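Local coordinates for methyltransferase-like protein 5 (Pyrococcus horikoshii, PDB 1WY7) that probably transfers methyl groups from S-adenosylmethionine to a nucleic acid, perhaps RNA, and is found with the by-product S-adenosyl-L-homocysteine bound, at residues G17-N20 against E26-R29; V87-L92 against G97-F102; D114-N119 against L135-I140; E153-I158 against T170-T175. All coordinates share one frame; numbering follows the deposited sequence.

In the fold
The four contacts follow one another along the chain without interleaving, each closing before the next opens. Contacts 2, 3 and 4 all reach the mixed seven-stranded sheet of the methyltransferase fold: contact 2 at the outermost strand 99-103, contact 3 at the central strand 115-118, contact 4 at the other outermost strand, 167-179. The centres of contacts 2 and 4 are accordingly about 29 Å apart, with contact 3 about 18 and 16 Å from them. Contact 1 is the loop ahead of helix 32-44 that borders the cofactor pocket; it touches contact 2 through Gly17 and Val87, and contact 3 through Tyr28 and Asn119, linking the loop to the sheet and its helices.

Contact 1: residues G17-N20 against E26-R29; sequences GFKN and EQYR. With SAH (S-adenosyl-L-homocysteine), chain E.
The S-adenosyl-L-homocysteine pocket of this class I methyltransferase fold is bordered here by the loop between helices 6-13 and 32-44, where Phe18 packs on Gln27. Gln27 CB sits over the middle of the Phe18 ring, 3.6 Å from its centroid and 12° off the normal, a CH-pi contact. Beyond CB the Gln27 chain runs out extended, and its amide plane is turned 27° from the ring. Both ends of that amide are held, which fixes its rotation. NE2 gives the ligand O2' a nearly straight bond of 2.8 Å (172°) and also bonds Asp81, whereas OE1 accepts from the backbone N of Lys22 and, weakly, from Lys19 NZ at 3.2 Å. The Lys19 chain bends at chi2, bringing its amine back to Gln27. Flanking residues tie the loop to the Asn-Pro-Pro-Phe sequence that starts at Asn119, as in N6-type methyltransferases: Glu26 accepts the backbone N-H groups of Phe122, Gly123 and Ser124, and Tyr28 OH bonds Asn119. At the Phe18 edge, near the ring plane, lie Arg29 N, 3.5 Å from Phe18 CE1, and the ribose O3' of the ligand, 3.2 Å from Phe18 CZ.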
loop_
_atom_site.group_PDB
_atom_site.type_symbol
_atom_site.label_atom_id
_atom_site.label_comp_id
_atom_site.label_asym_id
_atom_site.label_seq_id
_atom_site.Cartn_x
_atom_site.Cartn_y
_atom_site.Cartn_z
ATOM N N GLY A 17 11.518 9.016 5.875
ATOM C CA GLY A 17 10.270 9.503 5.304
ATOM C C GLY A 17 10.498 10.366 4.073
ATOM O O GLY A 17 11.624 10.463 3.579
ATOM N N PHE A 18 9.432 10.989 3.570
ATOM C CA PHE A 18 9.519 11.852 2.387
ATOM C C PHE A 18 10.375 13.093 2.630
ATOM O O PHE A 18 10.266 13.731 3.669
ATOM C CB PHE A 18 8.130 12.326 1.954
ATOM C CG PHE A 18 7.256 11.248 1.381
ATOM C CD1 PHE A 18 6.409 10.509 2.201
ATOM C CD2 PHE A 18 7.266 10.984 0.014
ATOM C CE1 PHE A 18 5.578 9.525 1.665
ATOM C CE2 PHE A 18 6.441 10.002 -0.534
ATOM C CZ PHE A 18 5.595 9.271 0.293
ATOM N N LYS A 19 11.211 13.430 1.657
ATOM C CA LYS A 19 12.087 14.602 1.720
ATOM C C LYS A 19 11.256 15.891 1.809
ATOM O O LYS A 19 11.444 16.716 2.711
ATOM C CB LYS A 19 12.954 14.652 0.456
ATOM C CG LYS A 19 12.173 15.003 -0.841
ATOM C CD LYS A 19 10.989 14.050 -1.121
ATOM C CE LYS A 19 9.920 14.733 -1.987
ATOM N NZ LYS A 19 8.747 13.853 -2.318
ATOM N N ASN A 20 10.350 16.065 0.853
ATOM C CA ASN A 20 9.477 17.235 0.816
ATOM C C ASN A 20 8.124 16.763 0.299
ATOM O O ASN A 20 7.830 16.843 -0.895
ATOM C CB ASN A 20 10.042 18.325 -0.101
ATOM C CG ASN A 20 9.448 19.700 0.192
ATOM O OD1 ASN A 20 8.383 19.818 0.808
ATOM N ND2 ASN A 20 10.135 20.745 -0.260
ATOM N N GLU A 26 -0.919 13.290 -1.701
ATOM C CA GLU A 26 -1.129 12.602 -0.434
ATOM C C GLU A 26 0.108 11.818 -0.017
ATOM O O GLU A 26 0.027 10.615 0.253
ATOM C CB GLU A 26 -2.320 11.640 -0.533
ATOM C CG GLU A 26 -3.668 12.292 -0.810
ATOM C CD GLU A 26 -4.827 11.369 -0.473
ATOM O OE1 GLU A 26 -5.967 11.644 -0.902
ATOM O OE2 GLU A 26 -4.597 10.365 0.233
ATOM N N GLN A 27 1.254 12.490 0.044
ATOM C CA GLN A 27 2.487 11.809 0.426
ATOM C C GLN A 27 2.795 11.808 1.921
ATOM O O GLN A 27 3.321 12.778 2.469
ATOM C CB GLN A 27 3.696 12.381 -0.328
ATOM C CG GLN A 27 3.647 12.202 -1.850
ATOM C CD GLN A 27 4.936 12.648 -2.537
ATOM O OE1 GLN A 27 5.611 13.580 -2.089
ATOM N NE2 GLN A 27 5.274 11.988 -3.636
ATOM N N TYR A 28 2.442 10.710 2.574
ATOM C CA TYR A 28 2.736 10.513 3.988
ATOM C C TYR A 28 3.114 9.034 4.065
ATOM O O TYR A 28 2.477 8.189 3.440
ATOM C CB TYR A 28 1.512 10.831 4.874
ATOM C CG TYR A 28 0.323 9.912 4.674
ATOM C CD1 TYR A 28 0.287 8.643 5.259
ATOM C CD2 TYR A 28 -0.742 10.283 3.850
ATOM C CE1 TYR A 28 -0.769 7.763 5.022
ATOM C CE2 TYR A 28 -1.803 9.407 3.608
ATOM C CZ TYR A 28 -1.803 8.149 4.193
ATOM O OH TYR A 28 -2.805 7.253 3.894
ATOM N N ARG A 29 4.172 8.720 4.796
ATOM C CA ARG A 29 4.611 7.334 4.917
ATOM C C ARG A 29 3.530 6.510 5.612
ATOM O O ARG A 29 2.858 7.006 6.518
ATOM C CB ARG A 29 5.897 7.273 5.739
ATOM C CG ARG A 29 5.723 7.869 7.131
ATOM C CD ARG A 29 6.965 7.694 7.959
ATOM N NE ARG A 29 7.376 6.296 7.985
ATOM C CZ ARG A 29 8.460 5.853 8.613
ATOM N NH1 ARG A 29 8.763 4.565 8.579
ATOM N NH2 ARG A 29 9.235 6.698 9.281
HETATM N N SAH E . 5.036 6.066 2.072
HETATM C CA SAH E . 3.849 5.209 1.876
HETATM C CB SAH E . 3.141 5.696 0.601
HETATM C CG SAH E . 2.165 6.727 1.042
HETATM S SD SAH E . 1.114 7.664 -0.084
HETATM C C SAH E . 4.338 3.786 1.841
HETATM O O SAH E . 5.468 3.529 2.360
HETATM O OXT SAH E . 3.541 2.972 1.267
HETATM C "C5'" SAH E . 1.112 6.791 -1.635
HETATM C "C4'" SAH E . 1.976 7.307 -2.796
HETATM O "O4'" SAH E . 1.160 7.401 -3.991
HETATM C "C3'" SAH E . 2.522 8.730 -2.667
HETATM O "O3'" SAH E . 3.908 8.533 -2.323
HETATM C "C2'" SAH E . 2.426 9.356 -4.068
HETATM O "O2'" SAH E . 3.511 10.045 -4.645
HETATM C "C1'" SAH E . 1.874 8.193 -4.911
HETATM N N9 SAH E . 0.971 8.595 -5.980
HETATM C C8 SAH E . -0.015 9.565 -6.010
HETATM N N7 SAH E . -0.653 9.639 -7.151
HETATM C C5 SAH E . -0.058 8.655 -7.935
HETATM C C6 SAH E . -0.278 8.198 -9.263
HETATM N N6 SAH E . -1.233 8.734 -10.055
HETATM N N1 SAH E . 0.495 7.182 -9.772
HETATM C C2 SAH E . 1.444 6.641 -8.973
HETATM N N3 SAH E . 1.748 6.982 -7.699
HETATM C C4 SAH E . 0.950 8.006 -7.227
#

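Contact 2: residues V87-L92 against G97-F102; sequences VLIENL and GKFKVF
The Phe99 ring carries Leu92 on one face and meets Ile89 and Val101 at its edge. Two carbons of Leu92 share the face: CD1 lies 3.9 Å from the ring centroid, 22° off the normal, in a CH-pi contact displaced toward the CG side, while Leu92 CB rests 3.6 Å from Phe99 CE2. The carbonyl O of Leu92 comes up to the same carbon, 3.4 Å from Phe99 CE2. At the edge, Ile89 CD1 is 3.7 Å from Phe99 CE1, the two side chains crossing at about a right angle. That methyl does double duty, since Val101 CG2 also lies 3.7 Å from Ile89 CD1. Leu88 CD1 stands oblique to the Phe99 ring and lies 4.1 Å from Val101 CG2, where the two side chains slide past each other in opposite directions. Phe99 sets its CG between backbone N and carbonyl carbon (chi1 70°), which brings the ring against Leu92 at the end of the helix, where Leu92 is the first residue to leave helical backbone angles. Apart from that carbonyl, the side chains meet by apolar packing. This is the second half of a beta-alpha-beta unit, strand 74-79, helix 82-91 and strand 99-103: the axes of the helix and the returning strand are 10.5 Å apart and almost exactly antiparallel (179°). Leu92 also reaches Cys77 of strand 74-79 and Ser64 and Tyr65 of helix 62-69, while the backbone of strand 99-103 bonds to that of strand 74-79 at the rim of the sheet.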
loop_
_atom_site.group_PDB
_atom_site.type_symbol
_atom_site.label_atom_id
_atom_site.label_comp_id
_atom_site.label_asym_id
_atom_site.label_seq_id
_atom_site.Cartn_x
_atom_site.Cartn_y
_atom_site.Cartn_z
ATOM N N VAL A 87 14.263 8.094 -1.815
ATOM C CA VAL A 87 14.144 7.605 -0.443
ATOM C C VAL A 87 13.876 6.107 -0.462
ATOM O O VAL A 87 14.431 5.350 0.336
ATOM C CB VAL A 87 12.972 8.316 0.294
ATOM C CG1 VAL A 87 12.834 7.792 1.722
ATOM C CG2 VAL A 87 13.203 9.823 0.295
ATOM N N LEU A 88 13.008 5.691 -1.383
ATOM C CA LEU A 88 12.634 4.288 -1.548
ATOM C C LEU A 88 13.875 3.416 -1.744
ATOM O O LEU A 88 14.054 2.413 -1.049
ATOM C CB LEU A 88 11.688 4.156 -2.753
ATOM C CG LEU A 88 11.072 2.860 -3.306
ATOM C CD1 LEU A 88 12.145 1.844 -3.650
ATOM C CD2 LEU A 88 10.104 2.295 -2.327
ATOM N N ILE A 89 14.728 3.803 -2.685
ATOM C CA ILE A 89 15.936 3.041 -2.984
ATOM C C ILE A 89 16.845 2.901 -1.773
ATOM O O ILE A 89 17.406 1.839 -1.525
ATOM C CB ILE A 89 16.736 3.695 -4.118
ATOM C CG1 ILE A 89 15.822 3.939 -5.317
ATOM C CG2 ILE A 89 17.909 2.814 -4.506
ATOM C CD1 ILE A 89 15.086 2.733 -5.785
ATOM N N GLU A 90 16.988 3.981 -1.017
ATOM C CA GLU A 90 17.839 3.923 0.153
ATOM C C GLU A 90 17.215 3.030 1.222
ATOM O O GLU A 90 17.912 2.230 1.848
ATOM C CB GLU A 90 18.094 5.321 0.717
ATOM C CG GLU A 90 19.293 5.348 1.651
ATOM C CD GLU A 90 19.479 6.678 2.339
ATOM O OE1 GLU A 90 19.421 7.711 1.640
ATOM O OE2 GLU A 90 19.694 6.692 3.575
ATOM N N ASN A 91 15.906 3.151 1.422
ATOM C CA ASN A 91 15.236 2.334 2.423
ATOM C C ASN A 91 15.329 0.832 2.136
ATOM O O ASN A 91 15.487 0.036 3.061
ATOM C CB ASN A 91 13.766 2.751 2.556
ATOM C CG ASN A 91 13.587 3.994 3.407
ATOM O OD1 ASN A 91 14.358 4.240 4.325
ATOM N ND2 ASN A 91 12.550 4.770 3.122
ATOM N N LEU A 92 15.237 0.448 0.864
ATOM C CA LEU A 92 15.304 -0.968 0.479
ATOM C C LEU A 92 16.727 -1.430 0.152
ATOM O O LEU A 92 16.922 -2.487 -0.457
ATOM C CB LEU A 92 14.421 -1.246 -0.739
ATOM C CG LEU A 92 12.921 -0.931 -0.695
ATOM C CD1 LEU A 92 12.223 -1.695 -1.823
ATOM C CD2 LEU A 92 12.333 -1.332 0.625
ATOM N N GLY A 97 18.500 -5.917 -5.546
ATOM C CA GLY A 97 18.285 -6.971 -6.514
ATOM C C GLY A 97 16.970 -7.712 -6.350
ATOM O O GLY A 97 16.603 -8.503 -7.209
ATOM N N LYS A 98 16.252 -7.463 -5.258
ATOM C CA LYS A 98 14.978 -8.141 -5.023
ATOM C C LYS A 98 13.759 -7.245 -5.295
ATOM O O LYS A 98 12.614 -7.684 -5.169
ATOM C CB LYS A 98 14.925 -8.683 -3.582
ATOM C CG LYS A 98 15.877 -9.850 -3.322
ATOM C CD LYS A 98 15.856 -10.326 -1.867
ATOM C CE LYS A 98 14.490 -10.876 -1.430
ATOM N NZ LYS A 98 14.044 -12.089 -2.190
ATOM N N PHE A 99 14.006 -5.994 -5.673
ATOM C CA PHE A 99 12.922 -5.064 -5.965
ATOM C C PHE A 99 13.152 -4.298 -7.265
ATOM O O PHE A 99 14.285 -4.078 -7.676
ATOM C CB PHE A 99 12.744 -4.066 -4.820
ATOM C CG PHE A 99 13.858 -3.066 -4.695
ATOM C CD1 PHE A 99 13.824 -1.874 -5.405
ATOM C CD2 PHE A 99 14.942 -3.315 -3.868
ATOM C CE1 PHE A 99 14.845 -0.947 -5.289
ATOM C CE2 PHE A 99 15.971 -2.392 -3.748
ATOM C CZ PHE A 99 15.921 -1.206 -4.459
ATOM N N LYS A 100 12.063 -3.913 -7.917
ATOM C CA LYS A 100 12.143 -3.142 -9.146
ATOM C C LYS A 100 11.317 -1.882 -8.969
ATOM O O LYS A 100 10.385 -1.852 -8.168
ATOM C CB LYS A 100 11.630 -3.946 -10.341
ATOM C CG LYS A 100 12.478 -5.176 -10.647
ATOM C CD LYS A 100 12.208 -5.715 -12.034
ATOM C CE LYS A 100 10.751 -6.096 -12.206
ATOM N NZ LYS A 100 10.351 -7.226 -11.324
ATOM N N VAL A 101 11.663 -0.838 -9.712
ATOM C CA VAL A 101 10.940 0.415 -9.599
ATOM C C VAL A 101 10.355 0.909 -10.910
ATOM O O VAL A 101 11.042 0.981 -11.932
ATOM C CB VAL A 101 11.830 1.524 -9.024
ATOM C CG1 VAL A 101 11.018 2.785 -8.820
ATOM C CG2 VAL A 101 12.423 1.061 -7.697
ATOM N N PHE A 102 9.065 1.228 -10.873
ATOM C CA PHE A 102 8.384 1.761 -12.041
ATOM C C PHE A 102 7.952 3.182 -11.703
ATOM O O PHE A 102 7.032 3.402 -10.916
ATOM C CB PHE A 102 7.162 0.926 -12.434
ATOM C CG PHE A 102 6.340 1.541 -13.553
ATOM C CD1 PHE A 102 5.317 2.451 -13.274
ATOM C CD2 PHE A 102 6.608 1.230 -14.889
ATOM C CE1 PHE A 102 4.577 3.040 -14.297
ATOM C CE2 PHE A 102 5.874 1.816 -15.929
ATOM C CZ PHE A 102 4.854 2.725 -15.631
#

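Contact 3: residues D114-N119 against L135-I140; sequences DIVIMN and LKAFEI
Lys136 NZ, on the flank of the helix whose Ala137 and Ile140 pack against Val116, is gripped by the carbonyl of Phe109 and more weakly by that of Ser107. A salt bridge to Glu139, three residues on along the helix, is doubtful in detail, because the model places the two charged groups unusually close. The contact itself is made by apolar side chains. Val116 forks: its CG1 lies 3.9 Å from Ala137 CB, and its CG2 lies 3.9 Å from Ile140 CG1, with Ile140 CD1 equally near. The single Ala137 methyl is shared, since the terminal CE of Met118, a selenomethionine, also ends 3.9 Å from Ala137 CB; the Met118 chain stays extended beyond CG (chi2 -178°), which carries that methyl across to the helix. With just a methyl at this point, the backbones of Val116 and Ala137 approach to 6.2 Å between CA atoms. Strand 115-118 and helix 131-140 run nearly antiparallel (162°) within a beta-alpha-beta unit completed by strand 143-149. All four touching residues are buried and apolar, consistent with hydrophobic packing between strand and helix, with the Lys136 bonds lying beside it.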
loop_
_atom_site.group_PDB
_atom_site.type_symbol
_atom_site.label_atom_id
_atom_site.label_comp_id
_atom_site.label_asym_id
_atom_site.label_seq_id
_atom_site.Cartn_x
_atom_site.Cartn_y
_atom_site.Cartn_z
ATOM N N ASP A 114 1.518 -11.506 -8.470
ATOM C CA ASP A 114 0.748 -12.431 -7.629
ATOM C C ASP A 114 -0.126 -11.674 -6.638
ATOM O O ASP A 114 -1.291 -12.029 -6.418
ATOM C CB ASP A 114 1.666 -13.354 -6.812
ATOM C CG ASP A 114 2.426 -14.357 -7.665
ATOM O OD1 ASP A 114 1.823 -14.934 -8.597
ATOM O OD2 ASP A 114 3.625 -14.583 -7.385
ATOM N N ILE A 115 0.442 -10.635 -6.031
ATOM C CA ILE A 115 -0.272 -9.854 -5.029
ATOM C C ILE A 115 -0.037 -8.349 -5.148
ATOM O O ILE A 115 1.031 -7.894 -5.541
ATOM C CB ILE A 115 0.149 -10.283 -3.560
ATOM C CG1 ILE A 115 -0.559 -11.569 -3.127
ATOM C CG2 ILE A 115 -0.218 -9.205 -2.551
ATOM C CD1 ILE A 115 0.039 -12.804 -3.672
ATOM N N VAL A 116 -1.059 -7.578 -4.804
ATOM C CA VAL A 116 -0.923 -6.140 -4.780
ATOM C C VAL A 116 -1.135 -5.678 -3.333
ATOM O O VAL A 116 -2.054 -6.138 -2.659
ATOM C CB VAL A 116 -1.986 -5.402 -5.639
ATOM C CG1 VAL A 116 -1.934 -3.930 -5.305
ATOM C CG2 VAL A 116 -1.748 -5.611 -7.142
ATOM N N ILE A 117 -0.273 -4.787 -2.861
ATOM C CA ILE A 117 -0.438 -4.194 -1.544
ATOM C C ILE A 117 -0.337 -2.707 -1.827
ATOM O O ILE A 117 0.455 -2.291 -2.677
ATOM C CB ILE A 117 0.659 -4.625 -0.552
ATOM C CG1 ILE A 117 2.043 -4.198 -1.055
ATOM C CG2 ILE A 117 0.576 -6.135 -0.343
ATOM C CD1 ILE A 117 3.202 -4.651 -0.145
HETATM N N MSE A 118 -1.153 -1.904 -1.155
HETATM C CA MSE A 118 -1.106 -0.478 -1.395
HETATM C C MSE A 118 -1.783 0.379 -0.337
HETATM O O MSE A 118 -2.748 -0.035 0.309
HETATM C CB MSE A 118 -1.714 -0.149 -2.782
HETATM C CG MSE A 118 -3.175 -0.588 -3.002
HETATM SE SE MSE A 118 -3.783 -0.205 -4.685
HETATM C CE MSE A 118 -5.498 -0.505 -4.489
ATOM N N ASN A 119 -1.234 1.578 -0.174
ATOM C CA ASN A 119 -1.745 2.611 0.721
ATOM C C ASN A 119 -1.930 3.742 -0.294
ATOM O O ASN A 119 -1.152 4.694 -0.320
ATOM C CB ASN A 119 -0.680 2.998 1.760
ATOM C CG ASN A 119 -1.146 4.092 2.710
ATOM O OD1 ASN A 119 -0.379 4.560 3.546
ATOM N ND2 ASN A 119 -2.401 4.499 2.588
ATOM N N LEU A 135 -8.553 0.125 -9.891
ATOM C CA LEU A 135 -8.692 -0.428 -11.244
ATOM C C LEU A 135 -7.439 -1.193 -11.655
ATOM O O LEU A 135 -7.527 -2.309 -12.135
ATOM C CB LEU A 135 -8.962 0.677 -12.283
ATOM C CG LEU A 135 -10.429 0.935 -12.643
ATOM C CD1 LEU A 135 -10.519 2.077 -13.669
ATOM C CD2 LEU A 135 -11.044 -0.343 -13.203
ATOM N N LYS A 136 -6.273 -0.575 -11.490
ATOM C CA LYS A 136 -5.016 -1.226 -11.849
ATOM C C LYS A 136 -4.779 -2.489 -11.013
ATOM O O LYS A 136 -4.414 -3.533 -11.544
ATOM C CB LYS A 136 -3.857 -0.249 -11.663
ATOM C CG LYS A 136 -2.493 -0.819 -11.992
ATOM C CD LYS A 136 -2.435 -1.327 -13.424
ATOM C CE LYS A 136 -2.782 -0.224 -14.423
ATOM N NZ LYS A 136 -2.825 -0.784 -15.791
ATOM N N ALA A 137 -4.981 -2.388 -9.704
ATOM C CA ALA A 137 -4.794 -3.540 -8.817
ATOM C C ALA A 137 -5.669 -4.706 -9.275
ATOM O O ALA A 137 -5.205 -5.835 -9.388
ATOM C CB ALA A 137 -5.140 -3.160 -7.349
ATOM N N PHE A 138 -6.938 -4.433 -9.543
ATOM C CA PHE A 138 -7.848 -5.487 -9.993
ATOM C C PHE A 138 -7.426 -6.075 -11.337
ATOM O O PHE A 138 -7.623 -7.259 -11.609
ATOM C CB PHE A 138 -9.263 -4.932 -10.080
ATOM C CG PHE A 138 -9.833 -4.553 -8.750
ATOM C CD1 PHE A 138 -10.768 -3.535 -8.646
ATOM C CD2 PHE A 138 -9.416 -5.208 -7.592
ATOM C CE1 PHE A 138 -11.278 -3.166 -7.415
ATOM C CE2 PHE A 138 -9.921 -4.851 -6.356
ATOM C CZ PHE A 138 -10.855 -3.826 -6.265
ATOM N N GLU A 139 -6.825 -5.235 -12.160
ATOM C CA GLU A 139 -6.358 -5.608 -13.487
ATOM C C GLU A 139 -5.137 -6.539 -13.472
ATOM O O GLU A 139 -5.090 -7.528 -14.205
ATOM C CB GLU A 139 -5.997 -4.316 -14.236
ATOM C CG GLU A 139 -5.971 -4.410 -15.736
ATOM C CD GLU A 139 -4.952 -3.462 -16.364
ATOM O OE1 GLU A 139 -4.798 -2.322 -15.875
ATOM O OE2 GLU A 139 -4.306 -3.866 -17.355
ATOM N N ILE A 140 -4.149 -6.227 -12.631
ATOM C CA ILE A 140 -2.912 -7.011 -12.601
ATOM C C ILE A 140 -2.772 -8.143 -11.586
ATOM O O ILE A 140 -1.791 -8.884 -11.629
ATOM C CB ILE A 140 -1.664 -6.098 -12.423
ATOM C CG1 ILE A 140 -1.668 -5.440 -11.038
ATOM C CG2 ILE A 140 -1.644 -5.025 -13.489
ATOM C CD1 ILE A 140 -0.347 -4.728 -10.693
#

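Contact 4: residues E153-I158 against T170-T175; sequences EVRRFI and THRLTT
Arg155 reaches from helix 152-164 toward Arg172 and Thr174 of strand 167-179. Its CB points at the strand, and the chain runs extended from CG to NE (chi2 179°); the CA atoms of Arg155 and Arg172 are 10.1 Å apart, and both side chains reach into the gap. Contact begins at CD, 3.6 Å from Arg172 NH2. NE of Arg155 passes 3.5 Å from the same Arg172 NH2 and makes a salt bridge with Asp196. The guanidinium then lies flat on that of Arg172, centres 3.5 Å apart and planes at 11°, in a nearly parallel stack. At the tip, Arg155 NH2 faces Arg172 NH1 at 3.5 Å, while Arg155 NH1 stands 3.4 Å from Thr174 OG1 at an angle too poor for a hydrogen bond. Thr174 OG1 is instead hydrogen-bonded to Asp196, whose carboxylate also has a long, weak ion pair with Arg172 NE. The shared anion probably offsets the charge of the two stacked cations. Asp196 belongs to strand 191-202, the antiparallel strand between 143-149 and 167-179. This 3-2-1-4-5-7-6 order, with the seventh strand inserted antiparallel between the fifth and the sixth, is the hallmark of class I methyltransferases.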
loop_
_atom_site.group_PDB
_atom_site.type_symbol
_atom_site.label_atom_id
_atom_site.label_comp_id
_atom_site.label_asym_id
_atom_site.label_seq_id
_atom_site.Cartn_x
_atom_site.Cartn_y
_atom_site.Cartn_z
ATOM N N GLU A 153 -19.746 6.183 3.386
ATOM C CA GLU A 153 -19.782 6.394 1.933
ATOM C C GLU A 153 -18.650 5.638 1.241
ATOM O O GLU A 153 -18.852 4.977 0.219
ATOM C CB GLU A 153 -19.644 7.881 1.590
ATOM C CG GLU A 153 -20.226 8.842 2.620
ATOM C CD GLU A 153 -19.271 9.134 3.777
ATOM O OE1 GLU A 153 -18.164 9.656 3.515
ATOM O OE2 GLU A 153 -19.632 8.850 4.945
ATOM N N VAL A 154 -17.449 5.739 1.796
ATOM C CA VAL A 154 -16.312 5.056 1.209
ATOM C C VAL A 154 -16.518 3.543 1.221
ATOM O O VAL A 154 -16.314 2.880 0.199
ATOM C CB VAL A 154 -15.002 5.424 1.943
ATOM C CG1 VAL A 154 -13.811 4.694 1.303
ATOM C CG2 VAL A 154 -14.788 6.921 1.876
ATOM N N ARG A 155 -16.930 3.001 2.366
ATOM C CA ARG A 155 -17.161 1.564 2.483
ATOM C C ARG A 155 -18.167 1.082 1.440
ATOM O O ARG A 155 -17.968 0.045 0.801
ATOM C CB ARG A 155 -17.670 1.225 3.885
ATOM C CG ARG A 155 -16.669 1.543 4.980
ATOM C CD ARG A 155 -17.191 1.238 6.376
ATOM N NE ARG A 155 -16.076 0.992 7.282
ATOM C CZ ARG A 155 -16.192 0.716 8.580
ATOM N NH1 ARG A 155 -15.099 0.503 9.303
ATOM N NH2 ARG A 155 -17.390 0.660 9.158
ATOM N N ARG A 156 -19.260 1.828 1.287
ATOM C CA ARG A 156 -20.293 1.484 0.314
ATOM C C ARG A 156 -19.691 1.457 -1.086
ATOM O O ARG A 156 -19.914 0.526 -1.853
ATOM C CB ARG A 156 -21.432 2.517 0.354
ATOM C CG ARG A 156 -22.406 2.395 -0.824
ATOM C CD ARG A 156 -23.451 3.520 -0.877
ATOM N NE ARG A 156 -24.381 3.462 0.249
ATOM C CZ ARG A 156 -25.530 4.133 0.314
ATOM N NH1 ARG A 156 -26.308 4.014 1.384
ATOM N NH2 ARG A 156 -25.903 4.922 -0.694
ATOM N N PHE A 157 -18.923 2.487 -1.413
ATOM C CA PHE A 157 -18.297 2.556 -2.730
ATOM C C PHE A 157 -17.310 1.418 -2.973
ATOM O O PHE A 157 -17.396 0.722 -3.988
ATOM C CB PHE A 157 -17.587 3.898 -2.936
ATOM C CG PHE A 157 -16.652 3.910 -4.126
ATOM C CD1 PHE A 157 -15.277 3.770 -3.954
ATOM C CD2 PHE A 157 -17.150 4.028 -5.419
ATOM C CE1 PHE A 157 -14.418 3.748 -5.051
ATOM C CE2 PHE A 157 -16.300 4.007 -6.520
ATOM C CZ PHE A 157 -14.933 3.866 -6.336
ATOM N N ILE A 158 -16.377 1.227 -2.048
ATOM C CA ILE A 158 -15.388 0.171 -2.187
ATOM C C ILE A 158 -16.034 -1.191 -2.417
ATOM O O ILE A 158 -15.591 -1.970 -3.263
ATOM C CB ILE A 158 -14.488 0.107 -0.943
ATOM C CG1 ILE A 158 -13.655 1.381 -0.855
ATOM C CG2 ILE A 158 -13.566 -1.112 -1.021
ATOM C CD1 ILE A 158 -12.575 1.483 -1.906
ATOM N N THR A 170 -12.756 -10.129 1.375
ATOM C CA THR A 170 -12.725 -11.311 2.241
ATOM C C THR A 170 -12.386 -10.906 3.688
ATOM O O THR A 170 -12.792 -11.571 4.646
ATOM C CB THR A 170 -11.680 -12.339 1.769
ATOM O OG1 THR A 170 -10.376 -11.757 1.843
ATOM C CG2 THR A 170 -11.961 -12.770 0.339
ATOM N N HIS A 171 -11.640 -9.810 3.833
ATOM C CA HIS A 171 -11.250 -9.313 5.149
ATOM C C HIS A 171 -11.248 -7.803 5.158
ATOM O O HIS A 171 -10.951 -7.165 4.148
ATOM C CB HIS A 171 -9.839 -9.757 5.525
ATOM C CG HIS A 171 -9.655 -11.238 5.590
ATOM N ND1 HIS A 171 -9.630 -12.032 4.466
ATOM C CD2 HIS A 171 -9.425 -12.062 6.639
ATOM C CE1 HIS A 171 -9.384 -13.283 4.819
ATOM N NE2 HIS A 171 -9.256 -13.326 6.135
ATOM N N ARG A 172 -11.578 -7.231 6.304
ATOM C CA ARG A 172 -11.561 -5.786 6.478
ATOM C C ARG A 172 -11.241 -5.538 7.946
ATOM O O ARG A 172 -12.044 -5.859 8.824
ATOM C CB ARG A 172 -12.914 -5.142 6.129
ATOM C CG ARG A 172 -12.879 -3.601 6.178
ATOM C CD ARG A 172 -14.263 -2.957 6.111
ATOM N NE ARG A 172 -14.930 -2.978 7.410
ATOM C CZ ARG A 172 -16.213 -2.688 7.610
ATOM N NH1 ARG A 172 -16.720 -2.737 8.836
ATOM N NH2 ARG A 172 -16.997 -2.358 6.591
ATOM N N LEU A 173 -10.059 -4.993 8.207
ATOM C CA LEU A 173 -9.642 -4.695 9.566
ATOM C C LEU A 173 -9.690 -3.192 9.745
ATOM O O LEU A 173 -9.238 -2.438 8.879
ATOM C CB LEU A 173 -8.219 -5.200 9.830
ATOM C CG LEU A 173 -7.822 -6.624 9.407
ATOM C CD1 LEU A 173 -6.627 -7.038 10.245
ATOM C CD2 LEU A 173 -8.962 -7.619 9.578
ATOM N N THR A 174 -10.234 -2.750 10.870
ATOM C CA THR A 174 -10.331 -1.327 11.129
ATOM C C THR A 174 -9.386 -0.891 12.248
ATOM O O THR A 174 -9.361 -1.494 13.326
ATOM C CB THR A 174 -11.778 -0.951 11.476
ATOM O OG1 THR A 174 -12.653 -1.495 10.478
ATOM C CG2 THR A 174 -11.947 0.561 11.522
ATOM N N THR A 175 -8.588 0.140 11.967
ATOM C CA THR A 175 -7.627 0.692 12.926
ATOM C C THR A 175 -7.496 2.196 12.786
ATOM O O THR A 175 -7.832 2.776 11.755
ATOM C CB THR A 175 -6.187 0.147 12.753
ATOM O OG1 THR A 175 -5.969 -0.195 11.381
ATOM C CG2 THR A 175 -5.934 -1.044 13.657
#